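Local structure of bifunctional protein PutA (Bdellovibrio bacteriovorus, 5UR2) at residues T139-E152 with K192-Q205. The protein probably couples proline dehydrogenase and L-glutamate gamma-semialdehyde dehydrogenase activities in one chain, the latter using NAD to form glutamate in proline breakdown. Residues are numbered along the deposited sequence; the frame is centred on the assembly and turned at random.
Sequences TFTVDILGEATLSE and KVNVSVKMTALYSQ. With P5F (N-propargylglycine-modified flavin adenine dinucleotide), chain F.
Thr141 OG1 joins a short hydrogen-bonded chain inside the proline dehydrogenase barrel: it donates to Asn194 OD1 at 2.6 Å and accepts from Ser196 OG at 2.8 Å. With OG1 anti to the backbone N (chi1 -177°), the hydroxyl reaches both partners on the neighbouring strand, meeting Asn194 OD1 from above the carbonyl plane. Arg300 also bonds Ser196 OG, extending the network across the barrel interior. Beside it, the parallel strands 139-144 and 194-197, the first two of the eight, are laced by Val142 N to Asn194 O and by a nearly straight bond from Ser196 N to Val142 O (2.8 Å, 175°). Further along, Lys198 NZ is covalently bound to C23 of the inactivator-modified flavin, while its CD lies 3.9 Å from Asp143 OD1.

Farther along, Thr149 and the start of helix 152-173 meet residues 200-205. Thr149 OG1 donates to Ala201 O (2.7 Å), and a water bridges Thr149 O and Thr200 O. Glu152 OE2 takes Ser204 N nearly along the carboxylate C-O axis and Ser204 OG on the anti lone pair of OE2 (2.8 Å); Gln205 NE2 in turn donates to Ser204 OG. Arg221 forms a salt bridge with Glu152 OE1, so both carboxylate oxygens are engaged and rotation of the Glu152 carboxylate is restrained. The C21-C22-C23 bridge joins flavin N5 to Lys198 NZ, fixing the flavin to the enzyme, consistent with irreversible inactivation.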
loop_
_atom_site.group_PDB
_atom_site.type_symbol
_atom_site.label_atom_id
_atom_site.label_comp_id
_atom_site.label_asym_id
_atom_site.label_seq_id
_atom_site.Cartn_x
_atom_site.Cartn_y
_atom_site.Cartn_z
ATOM N N THR B 139 -37.557 -7.838 -52.019
ATOM C CA THR B 139 -38.622 -7.533 -51.077
ATOM C C THR B 139 -38.000 -6.984 -49.791
ATOM O O THR B 139 -36.823 -6.603 -49.771
ATOM C CB THR B 139 -39.514 -8.770 -50.857
ATOM O OG1 THR B 139 -40.540 -8.457 -49.905
ATOM C CG2 THR B 139 -38.713 -9.955 -50.362
ATOM N N PHE B 140 -38.775 -6.950 -48.708
ATOM C CA PHE B 140 -38.381 -6.185 -47.538
ATOM C C PHE B 140 -38.984 -6.815 -46.293
ATOM O O PHE B 140 -39.934 -7.597 -46.367
ATOM C CB PHE B 140 -38.845 -4.722 -47.660
ATOM C CG PHE B 140 -40.354 -4.559 -47.674
ATOM C CD1 PHE B 140 -41.079 -4.499 -46.474
ATOM C CD2 PHE B 140 -41.052 -4.497 -48.874
ATOM C CE1 PHE B 140 -42.466 -4.362 -46.485
ATOM C CE2 PHE B 140 -42.440 -4.360 -48.896
ATOM C CZ PHE B 140 -43.148 -4.288 -47.712
ATOM N N THR B 141 -38.442 -6.435 -45.142
ATOM C CA THR B 141 -39.129 -6.608 -43.870
ATOM C C THR B 141 -38.966 -5.300 -43.119
ATOM O O THR B 141 -37.848 -4.784 -43.021
ATOM C CB THR B 141 -38.603 -7.804 -43.057
ATOM O OG1 THR B 141 -39.378 -7.938 -41.856
ATOM C CG2 THR B 141 -37.119 -7.662 -42.693
ATOM N N VAL B 142 -40.102 -4.709 -42.667
ATOM C CA VAL B 142 -40.082 -3.389 -42.043
ATOM C C VAL B 142 -39.919 -3.521 -40.535
ATOM O O VAL B 142 -40.582 -4.344 -39.889
ATOM C CB VAL B 142 -41.349 -2.588 -42.397
ATOM C CG1 VAL B 142 -41.372 -1.306 -41.610
ATOM C CG2 VAL B 142 -41.366 -2.260 -43.874
ATOM N N ASP B 143 -39.042 -2.693 -39.961
ATOM C CA ASP B 143 -38.848 -2.661 -38.519
ATOM C C ASP B 143 -38.878 -1.221 -38.033
ATOM O O ASP B 143 -38.245 -0.344 -38.633
ATOM C CB ASP B 143 -37.530 -3.322 -38.107
ATOM C CG ASP B 143 -37.297 -3.267 -36.601
ATOM O OD1 ASP B 143 -37.947 -4.037 -35.854
ATOM O OD2 ASP B 143 -36.473 -2.435 -36.166
ATOM N N ILE B 144 -39.627 -0.974 -36.962
ATOM C CA ILE B 144 -39.754 0.366 -36.397
ATOM C C ILE B 144 -38.679 0.556 -35.334
ATOM O O ILE B 144 -38.746 -0.037 -34.255
ATOM C CB ILE B 144 -41.153 0.593 -35.815
ATOM C CG1 ILE B 144 -42.197 0.345 -36.902
ATOM C CG2 ILE B 144 -41.285 2.018 -35.288
ATOM C CD1 ILE B 144 -43.615 0.322 -36.398
ATOM N N LEU B 145 -37.707 1.414 -35.628
ATOM C CA LEU B 145 -36.691 1.782 -34.652
ATOM C C LEU B 145 -37.312 2.591 -33.523
ATOM O O LEU B 145 -38.290 3.324 -33.712
ATOM C CB LEU B 145 -35.598 2.616 -35.304
ATOM C CG LEU B 145 -34.881 1.978 -36.480
ATOM C CD1 LEU B 145 -34.203 3.049 -37.311
ATOM C CD2 LEU B 145 -33.881 0.972 -35.949
ATOM N N GLY B 146 -36.757 2.424 -32.328
ATOM C CA GLY B 146 -37.211 3.207 -31.196
ATOM C C GLY B 146 -36.153 3.231 -30.120
ATOM O O GLY B 146 -35.196 2.453 -30.140
ATOM N N GLU B 147 -36.330 4.148 -29.171
ATOM C CA GLU B 147 -35.500 4.124 -27.980
ATOM C C GLU B 147 -35.980 2.994 -27.073
ATOM O O GLU B 147 -36.933 2.273 -27.383
ATOM C CB GLU B 147 -35.528 5.469 -27.264
ATOM C CG GLU B 147 -35.807 6.640 -28.172
ATOM C CD GLU B 147 -35.491 7.973 -27.523
ATOM O OE1 GLU B 147 -34.825 7.983 -26.466
ATOM O OE2 GLU B 147 -35.935 9.008 -28.063
ATOM N N ALA B 148 -35.297 2.817 -25.947
ATOM C CA ALA B 148 -35.684 1.771 -25.015
ATOM C C ALA B 148 -37.107 1.999 -24.524
ATOM O O ALA B 148 -37.534 3.138 -24.308
ATOM C CB ALA B 148 -34.718 1.732 -23.830
ATOM N N THR B 149 -37.861 0.909 -24.412
ATOM C CA THR B 149 -39.168 0.957 -23.767
ATOM C C THR B 149 -38.927 0.889 -22.261
ATOM O O THR B 149 -38.718 -0.189 -21.695
ATOM C CB THR B 149 -40.071 -0.181 -24.240
ATOM O OG1 THR B 149 -40.476 0.055 -25.595
ATOM C CG2 THR B 149 -41.334 -0.284 -23.355
ATOM N N LEU B 150 -38.967 2.049 -21.612
ATOM C CA LEU B 150 -38.786 2.163 -20.173
ATOM C C LEU B 150 -40.095 2.314 -19.411
ATOM O O LEU B 150 -40.113 2.103 -18.194
ATOM C CB LEU B 150 -37.884 3.360 -19.848
ATOM C CG LEU B 150 -36.441 3.228 -20.334
ATOM C CD1 LEU B 150 -35.618 4.436 -19.951
ATOM C CD2 LEU B 150 -35.819 1.979 -19.756
ATOM N N SER B 151 -41.179 2.700 -20.080
ATOM C CA SER B 151 -42.447 2.941 -19.414
ATOM C C SER B 151 -43.576 2.236 -20.154
ATOM O O SER B 151 -43.451 1.874 -21.330
ATOM C CB SER B 151 -42.738 4.436 -19.336
ATOM O OG SER B 151 -43.004 4.910 -20.645
ATOM N N GLU B 152 -44.712 2.081 -19.465
ATOM C CA GLU B 152 -45.866 1.474 -20.123
ATOM C C GLU B 152 -46.468 2.388 -21.189
ATOM O O GLU B 152 -47.016 1.890 -22.182
ATOM C CB GLU B 152 -46.912 1.067 -19.092
ATOM C CG GLU B 152 -46.507 -0.224 -18.386
ATOM C CD GLU B 152 -46.098 -1.323 -19.354
ATOM O OE1 GLU B 152 -46.986 -1.880 -20.025
ATOM O OE2 GLU B 152 -44.884 -1.637 -19.446
ATOM N N LYS B 192 -46.753 -10.271 -49.480
ATOM C CA LYS B 192 -46.007 -9.148 -50.029
ATOM C C LYS B 192 -45.538 -8.173 -48.953
ATOM O O LYS B 192 -44.676 -7.332 -49.236
ATOM C CB LYS B 192 -46.857 -8.388 -51.042
ATOM C CG LYS B 192 -47.139 -9.150 -52.304
ATOM C CD LYS B 192 -48.031 -8.325 -53.210
ATOM C CE LYS B 192 -48.576 -9.161 -54.339
ATOM N NZ LYS B 192 -49.733 -9.928 -53.807
ATOM N N VAL B 193 -46.079 -8.269 -47.737
ATOM C CA VAL B 193 -45.760 -7.360 -46.645
ATOM C C VAL B 193 -45.242 -8.183 -45.477
ATOM O O VAL B 193 -45.836 -9.205 -45.120
ATOM C CB VAL B 193 -46.981 -6.523 -46.224
ATOM C CG1 VAL B 193 -46.656 -5.701 -44.972
ATOM C CG2 VAL B 193 -47.418 -5.628 -47.359
ATOM N N ASN B 194 -44.137 -7.735 -44.890
ATOM C CA ASN B 194 -43.392 -8.488 -43.889
ATOM C C ASN B 194 -42.914 -7.483 -42.853
ATOM O O ASN B 194 -42.251 -6.507 -43.210
ATOM C CB ASN B 194 -42.224 -9.230 -44.563
ATOM C CG ASN B 194 -41.482 -10.190 -43.626
ATOM O OD1 ASN B 194 -41.051 -9.812 -42.533
ATOM N ND2 ASN B 194 -41.289 -11.430 -44.084
ATOM N N VAL B 195 -43.268 -7.686 -41.583
ATOM C CA VAL B 195 -42.831 -6.768 -40.539
ATOM C C VAL B 195 -42.083 -7.555 -39.469
ATOM O O VAL B 195 -42.358 -8.735 -39.220
ATOM C CB VAL B 195 -43.988 -5.941 -39.912
ATOM C CG1 VAL B 195 -44.833 -5.282 -40.995
ATOM C CG2 VAL B 195 -44.836 -6.770 -38.944
ATOM N N SER B 196 -41.086 -6.897 -38.875
ATOM C CA SER B 196 -40.273 -7.447 -37.802
ATOM C C SER B 196 -40.554 -6.680 -36.527
ATOM O O SER B 196 -40.651 -5.448 -36.551
ATOM C CB SER B 196 -38.778 -7.368 -38.121
ATOM O OG SER B 196 -38.452 -8.225 -39.202
ATOM N N VAL B 197 -40.658 -7.420 -35.421
ATOM C CA VAL B 197 -41.061 -6.919 -34.117
ATOM C C VAL B 197 -40.007 -7.208 -33.049
ATOM O O VAL B 197 -39.491 -8.323 -32.968
ATOM C CB VAL B 197 -42.413 -7.544 -33.706
ATOM C CG1 VAL B 197 -42.860 -7.026 -32.344
ATOM C CG2 VAL B 197 -43.472 -7.245 -34.758
ATOM N N LYS B 198 -39.719 -6.212 -32.211
ATOM C CA LYS B 198 -38.758 -6.362 -31.113
ATOM C C LYS B 198 -39.578 -6.625 -29.868
ATOM O O LYS B 198 -40.416 -5.779 -29.458
ATOM C CB LYS B 198 -37.844 -5.143 -30.978
ATOM C CG LYS B 198 -36.355 -5.250 -31.297
ATOM C CD LYS B 198 -35.819 -5.120 -32.711
ATOM C CE LYS B 198 -34.514 -5.835 -33.035
ATOM N NZ LYS B 198 -33.987 -5.803 -34.405
ATOM N N MET B 199 -39.383 -7.782 -29.246
ATOM C CA MET B 199 -40.243 -8.202 -28.147
ATOM C C MET B 199 -40.195 -7.263 -26.935
ATOM O O MET B 199 -41.237 -6.847 -26.432
ATOM C CB MET B 199 -39.880 -9.622 -27.684
ATOM C CG MET B 199 -40.893 -10.196 -26.679
ATOM S SD MET B 199 -40.445 -11.787 -25.977
ATOM C CE MET B 199 -38.995 -11.345 -24.998
ATOM N N THR B 200 -38.997 -6.927 -26.449
ATOM C CA THR B 200 -38.937 -6.111 -25.241
ATOM C C THR B 200 -39.459 -4.696 -25.446
ATOM O O THR B 200 -39.668 -3.990 -24.461
ATOM C CB THR B 200 -37.519 -6.055 -24.707
ATOM O OG1 THR B 200 -36.708 -5.283 -25.609
ATOM C CG2 THR B 200 -36.990 -7.475 -24.586
ATOM N N ALA B 201 -39.679 -4.261 -26.684
ATOM C CA ALA B 201 -40.279 -2.954 -26.879
ATOM C C ALA B 201 -41.752 -2.921 -26.501
ATOM O O ALA B 201 -42.312 -1.828 -26.375
ATOM C CB ALA B 201 -40.111 -2.512 -28.327
ATOM N N LEU B 202 -42.382 -4.076 -26.306
ATOM C CA LEU B 202 -43.805 -4.153 -26.014
ATOM C C LEU B 202 -44.136 -4.173 -24.529
ATOM O O LEU B 202 -45.319 -4.137 -24.185
ATOM C CB LEU B 202 -44.411 -5.395 -26.655
ATOM C CG LEU B 202 -44.415 -5.318 -28.168
ATOM C CD1 LEU B 202 -44.699 -6.681 -28.764
ATOM C CD2 LEU B 202 -45.477 -4.325 -28.549
ATOM N N TYR B 203 -43.147 -4.239 -23.647
ATOM C CA TYR B 203 -43.429 -4.315 -22.216
ATOM C C TYR B 203 -42.204 -3.826 -21.460
ATOM O O TYR B 203 -41.094 -4.287 -21.737
ATOM C CB TYR B 203 -43.782 -5.754 -21.807
ATOM C CG TYR B 203 -44.051 -5.974 -20.314
ATOM C CD1 TYR B 203 -44.855 -5.104 -19.586
ATOM C CD2 TYR B 203 -43.510 -7.076 -19.644
ATOM C CE1 TYR B 203 -45.111 -5.323 -18.227
ATOM C CE2 TYR B 203 -43.761 -7.303 -18.288
ATOM C CZ TYR B 203 -44.556 -6.418 -17.589
ATOM O OH TYR B 203 -44.798 -6.636 -16.257
ATOM N N SER B 204 -42.405 -2.933 -20.485
ATOM C CA SER B 204 -41.278 -2.285 -19.824
ATOM C C SER B 204 -40.838 -2.961 -18.527
ATOM O O SER B 204 -39.801 -2.571 -17.975
ATOM C CB SER B 204 -41.611 -0.822 -19.505
ATOM O OG SER B 204 -42.459 -0.739 -18.366
ATOM N N GLN B 205 -41.596 -3.931 -18.005
ATOM C CA GLN B 205 -41.290 -4.513 -16.700
ATOM C C GLN B 205 -41.042 -6.020 -16.765
ATOM O O GLN B 205 -41.512 -6.786 -15.917
ATOM C CB GLN B 205 -42.396 -4.198 -15.695
ATOM C CG GLN B 205 -42.681 -2.702 -15.541
ATOM C CD GLN B 205 -41.454 -1.881 -15.127
ATOM O OE1 GLN B 205 -40.761 -2.196 -14.153
ATOM N NE2 GLN B 205 -41.202 -0.808 -15.859
HETATM P PA P5F F . -19.760 -11.780 -40.982
HETATM O O1A P5F F . -19.496 -13.065 -41.837
HETATM O O2A P5F F . -18.731 -10.762 -40.966
HETATM O O5B P5F F . -19.932 -12.020 -39.507
HETATM C C5B P5F F . -19.814 -11.032 -38.490
HETATM C C4B P5F F . -20.401 -11.603 -37.190
HETATM O O4B P5F F . -19.587 -12.577 -36.583
HETATM C C3B P5F F . -20.682 -10.624 -36.086
HETATM O O3B P5F F . -21.833 -9.900 -36.297
HETATM C C2B P5F F . -20.775 -11.499 -34.901
HETATM O O2B P5F F . -22.039 -12.068 -34.852
HETATM C C1B P5F F . -19.776 -12.560 -35.195
HETATM N N9A P5F F . -18.490 -12.353 -34.578
HETATM C C8A P5F F . -17.642 -11.262 -34.717
HETATM N N7A P5F F . -16.540 -11.485 -33.991
HETATM C C5A P5F F . -16.621 -12.731 -33.365
HETATM C C6A P5F F . -15.807 -13.458 -32.500
HETATM N N6A P5F F . -14.535 -12.939 -32.080
HETATM N N1A P5F F . -16.199 -14.662 -32.042
HETATM C C2A P5F F . -17.383 -15.195 -32.412
HETATM N N3A P5F F . -18.216 -14.494 -33.235
HETATM C C4A P5F F . -17.876 -13.295 -33.724
HETATM N N1 P5F F . -28.692 -9.912 -35.218
HETATM C C2 P5F F . -29.325 -10.337 -33.993
HETATM O O2 P5F F . -28.519 -10.723 -32.945
HETATM N N3 P5F F . -30.751 -10.369 -33.869
HETATM C C4 P5F F . -31.607 -9.982 -34.931
HETATM O O4 P5F F . -32.993 -10.038 -34.742
HETATM C C4X P5F F . -30.941 -9.524 -36.222
HETATM N N5 P5F F . -31.717 -8.976 -37.332
HETATM C C5X P5F F . -31.053 -8.983 -38.650
HETATM C C6 P5F F . -31.876 -8.983 -39.898
HETATM C C7 P5F F . -31.243 -9.078 -41.163
HETATM C C7M P5F F . -32.089 -9.078 -42.418
HETATM C C8 P5F F . -29.822 -9.177 -41.255
HETATM C C8M P5F F . -29.115 -9.283 -42.583
HETATM C C9 P5F F . -29.036 -9.180 -40.079
HETATM C C9A P5F F . -29.693 -9.077 -38.745
HETATM N N10 P5F F . -28.878 -9.104 -37.529
HETATM C C10 P5F F . -29.542 -9.503 -36.320
HETATM C "C1'" P5F F . -27.404 -8.927 -37.543
HETATM C "C2'" P5F F . -26.661 -10.223 -37.869
HETATM O "O2'" P5F F . -26.821 -11.096 -36.816
HETATM C "C3'" P5F F . -25.169 -10.055 -38.162
HETATM O "O3'" P5F F . -24.556 -9.552 -37.035
HETATM C "C4'" P5F F . -24.840 -9.123 -39.320
HETATM O "O4'" P5F F . -25.907 -9.176 -40.204
HETATM C "C5'" P5F F . -23.477 -9.363 -39.996
HETATM O "O5'" P5F F . -23.143 -10.729 -40.143
HETATM P P P5F F . -22.445 -11.391 -41.449
HETATM O O1P P5F F . -22.748 -12.907 -41.758
HETATM O O2P P5F F . -22.835 -10.327 -42.542
HETATM O O3P P5F F . -20.891 -10.877 -41.326
HETATM C C21 P5F F . -32.445 -6.812 -36.053
HETATM C C22 P5F F . -32.178 -7.941 -36.744
HETATM C C23 P5F F . -33.193 -6.854 -34.708
HETATM O O HOH W 1 -38.283 -3.139 -22.298
#